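Local coordinates for protein hydrolase, haloacid dehalogenase-like family (PDB 3S6J) that probably acts as a metal-dependent sugar phosphatase of the haloacid dehalogenase superfamily, this chain being its hydrolase domain with calcium bound, at residues Cys167-Asp172 with Ala185-Leu190. Residues are numbered along the deposited sequence; the frame is centred on the assembly and turned at random.
Sequences CLVIGD and ATGVGL. With CA (calcium ion), chain M.
Val169 and Gly171 reach across to strand 186-190 with both backbone N and O, making four hydrogen bonds between parallel strands. Val169 N donates to Thr186 O (2.8 Å) and Val169 O accepts from Val188 N; two residues on, Gly171 N donates to Val188 O and Gly171 O accepts from Leu190 N (2.8 Å). Helix 174-182 links the two strands, completing a beta-alpha-beta unit of the Rossmann-like HAD core. Leu168 and Ile170 turn their own backbone bonds the other way, to Ser8, Ile10 and Asp12, on and just past strand 8-11. On the sheet face carrying Leu168, Ile170 and Val188, Leu168 does the closest side-chain packing. Its CB rises from the sheet; chi1 of -155° sets CG opposite the backbone N, 4.2 Å from Thr186 O, and chi2 then brings CD2 over the neighbouring strand, within 3.2 Å of Thr186 O and 3.4 Å of Val188 CG2, a tight carbon pair, while CD1 lies farther from that strand. Further along, Ile170 CG2 lies against Leu190 CD1 (3.8 Å), the two side chains crossing at a slant, and Leu215 of helix 212-217 touches both. On the face carrying Val169, Gly171, Gly187 and Gly189 bring no side chains, and Phe153 of helix 151-160 covers Val169. Just before strand 186-190, Ala185 CB meets Val169 CG2. Past the last backbone bond, one water donates to both Asp172 O and Leu190 O, bridging the strand ends. Asp172 then directs its carboxylate away from strand 186-190: OD1 binds the calcium ion at 2.4 Å, while OD2 accepts from a metal-bound water. Asp12 OD2 and Asp14 O complete the protein ligands. Apolar contacts and backbone bonds thus give way to carboxylate chemistry within one residue, and strand pairing, with the bridging water, probably helps place Asp172 OD1 at the metal.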
ATOM      1  N   CYS E 167     -20.336  16.041  13.538  1.00 45.34           N
ATOM      2  CA  CYS E 167     -19.130  16.019  12.719  1.00 45.22           C
ATOM      3  C   CYS E 167     -19.013  14.805  11.799  1.00 42.16           C
ATOM      4  O   CYS E 167     -19.434  13.691  12.140  1.00 41.71           O
ATOM      5  CB  CYS E 167     -17.887  16.116  13.602  1.00 40.21           C
ATOM      6  SG  CYS E 167     -17.546  17.773  14.235  1.00 40.98           S
ATOM      7  N   LEU E 168     -18.424  15.036  10.634  1.00 35.72           N
ATOM      8  CA  LEU E 168     -18.061  13.963   9.732  1.00 34.22           C
ATOM      9  C   LEU E 168     -16.544  13.836   9.696  1.00 34.83           C
ATOM     10  O   LEU E 168     -15.836  14.777   9.321  1.00 33.76           O
ATOM     11  CB  LEU E 168     -18.569  14.271   8.333  1.00 36.02           C
ATOM     12  CG  LEU E 168     -18.835  13.131   7.354  1.00 36.75           C
ATOM     13  CD1 LEU E 168     -18.765  13.704   5.947  1.00 34.49           C
ATOM     14  CD2 LEU E 168     -17.843  12.004   7.512  1.00 35.98           C
ATOM     15  N   VAL E 169     -16.042  12.679  10.100  1.00 32.75           N
ATOM     16  CA  VAL E 169     -14.616  12.421  10.002  1.00 31.61           C
ATOM     17  C   VAL E 169     -14.289  11.852   8.636  1.00 32.89           C
ATOM     18  O   VAL E 169     -14.934  10.896   8.175  1.00 32.18           O
ATOM     19  CB  VAL E 169     -14.121  11.477  11.125  1.00 31.55           C
ATOM     20  CG1 VAL E 169     -12.682  11.048  10.878  1.00 31.70           C
ATOM     21  CG2 VAL E 169     -14.240  12.169  12.466  1.00 30.91           C
ATOM     22  N   ILE E 170     -13.300  12.452   7.975  1.00 30.98           N
ATOM     23  CA  ILE E 170     -12.847  11.948   6.686  1.00 30.38           C
ATOM     24  C   ILE E 170     -11.394  11.512   6.773  1.00 30.92           C
ATOM     25  O   ILE E 170     -10.533  12.296   7.155  1.00 32.52           O
ATOM     26  CB  ILE E 170     -13.040  12.985   5.564  1.00 32.62           C
ATOM     27  CG1 ILE E 170     -14.512  13.414   5.515  1.00 33.31           C
ATOM     28  CG2 ILE E 170     -12.579  12.408   4.232  1.00 27.83           C
ATOM     29  CD1 ILE E 170     -14.898  14.150   4.292  1.00 35.01           C
ATOM     30  N   GLY E 171     -11.128  10.255   6.433  1.00 29.31           N
ATOM     31  CA  GLY E 171      -9.816   9.666   6.667  1.00 31.71           C
ATOM     32  C   GLY E 171      -9.513   8.557   5.682  1.00 31.17           C
ATOM     33  O   GLY E 171     -10.401   8.121   4.932  1.00 30.77           O
ATOM     34  N   ASP E 172      -8.263   8.113   5.647  1.00 27.89           N
ATOM     35  CA  ASP E 172      -7.881   7.085   4.689  1.00 26.71           C
ATOM     36  C   ASP E 172      -7.408   5.845   5.408  1.00 28.60           C
ATOM     37  O   ASP E 172      -7.044   4.864   4.767  1.00 28.78           O
ATOM     38  CB  ASP E 172      -6.734   7.570   3.800  1.00 28.30           C
ATOM     39  CG  ASP E 172      -5.450   7.745   4.578  1.00 30.16           C
ATOM     40  OD1 ASP E 172      -5.486   8.469   5.577  1.00 31.89           O
ATOM     41  OD2 ASP E 172      -4.414   7.155   4.220  1.00 31.42           O
ATOM     42  N   ALA E 185     -18.413   9.638  16.211  1.00 34.09           N
ATOM     43  CA  ALA E 185     -18.625  10.484  15.037  1.00 36.30           C
ATOM     44  C   ALA E 185     -18.938   9.596  13.827  1.00 33.43           C
ATOM     45  O   ALA E 185     -18.867   8.369  13.895  1.00 33.26           O
ATOM     46  CB  ALA E 185     -17.400  11.351  14.766  1.00 33.46           C
ATOM     47  N   THR E 186     -19.282  10.207  12.711  1.00 34.49           N
ATOM     48  CA  THR E 186     -19.552   9.426  11.516  1.00 32.46           C
ATOM     49  C   THR E 186     -18.300   9.399  10.681  1.00 31.37           C
ATOM     50  O   THR E 186     -17.765  10.443  10.342  1.00 31.77           O
ATOM     51  CB  THR E 186     -20.687  10.030  10.708  1.00 32.32           C
ATOM     52  OG1 THR E 186     -21.839  10.139  11.547  1.00 32.64           O
ATOM     53  CG2 THR E 186     -20.998   9.161   9.482  1.00 28.06           C
ATOM     54  N   GLY E 187     -17.826   8.197  10.379  1.00 31.32           N
ATOM     55  CA  GLY E 187     -16.576   8.028   9.670  1.00 30.45           C
ATOM     56  C   GLY E 187     -16.791   7.676   8.217  1.00 29.35           C
ATOM     57  O   GLY E 187     -17.652   6.858   7.870  1.00 29.46           O
ATOM     58  N   VAL E 188     -16.004   8.315   7.364  1.00 30.95           N
ATOM     59  CA  VAL E 188     -16.041   8.094   5.924  1.00 29.51           C
ATOM     60  C   VAL E 188     -14.607   7.859   5.462  1.00 30.14           C
ATOM     61  O   VAL E 188     -13.701   8.635   5.810  1.00 30.41           O
ATOM     62  CB  VAL E 188     -16.647   9.304   5.192  1.00 31.05           C
ATOM     63  CG1 VAL E 188     -16.340   9.249   3.703  1.00 28.70           C
ATOM     64  CG2 VAL E 188     -18.153   9.354   5.430  1.00 34.16           C
ATOM     65  N   GLY E 189     -14.396   6.783   4.703  1.00 27.63           N
ATOM     66  CA  GLY E 189     -13.052   6.374   4.341  1.00 29.35           C
ATOM     67  C   GLY E 189     -12.714   6.620   2.882  1.00 28.70           C
ATOM     68  O   GLY E 189     -13.594   6.510   2.017  1.00 28.10           O
ATOM     69  N   LEU E 190     -11.446   6.943   2.623  1.00 25.04           N
ATOM     70  CA  LEU E 190     -10.919   7.164   1.271  1.00 27.01           C
ATOM     71  C   LEU E 190      -9.870   6.110   0.935  1.00 27.91           C
ATOM     72  O   LEU E 190      -9.043   5.741   1.790  1.00 26.53           O
ATOM     73  CB  LEU E 190     -10.275   8.546   1.163  1.00 25.32           C
ATOM     74  CG  LEU E 190     -11.125   9.770   0.794  1.00 31.87           C
ATOM     75  CD1 LEU E 190     -12.466   9.746   1.457  1.00 30.42           C
ATOM     76  CD2 LEU E 190     -10.391  11.110   1.051  1.00 30.53           C
TER
HETATM   77 CA    CA M   1      -3.685   9.288   6.943  1.00 34.38          CA
HETATM   78  O   HOH W   1      -6.741   4.605   2.072  1.00 27.23           O
HETATM   79  O   HOH W   2      -2.547   6.935   6.393  1.00 30.50           O
HETATM   80  O   HOH W   3      -1.516   9.566   8.255  1.00 32.71           O
HETATM   81  O   HOH W   4      -4.593   8.449   9.028  1.00 28.39           O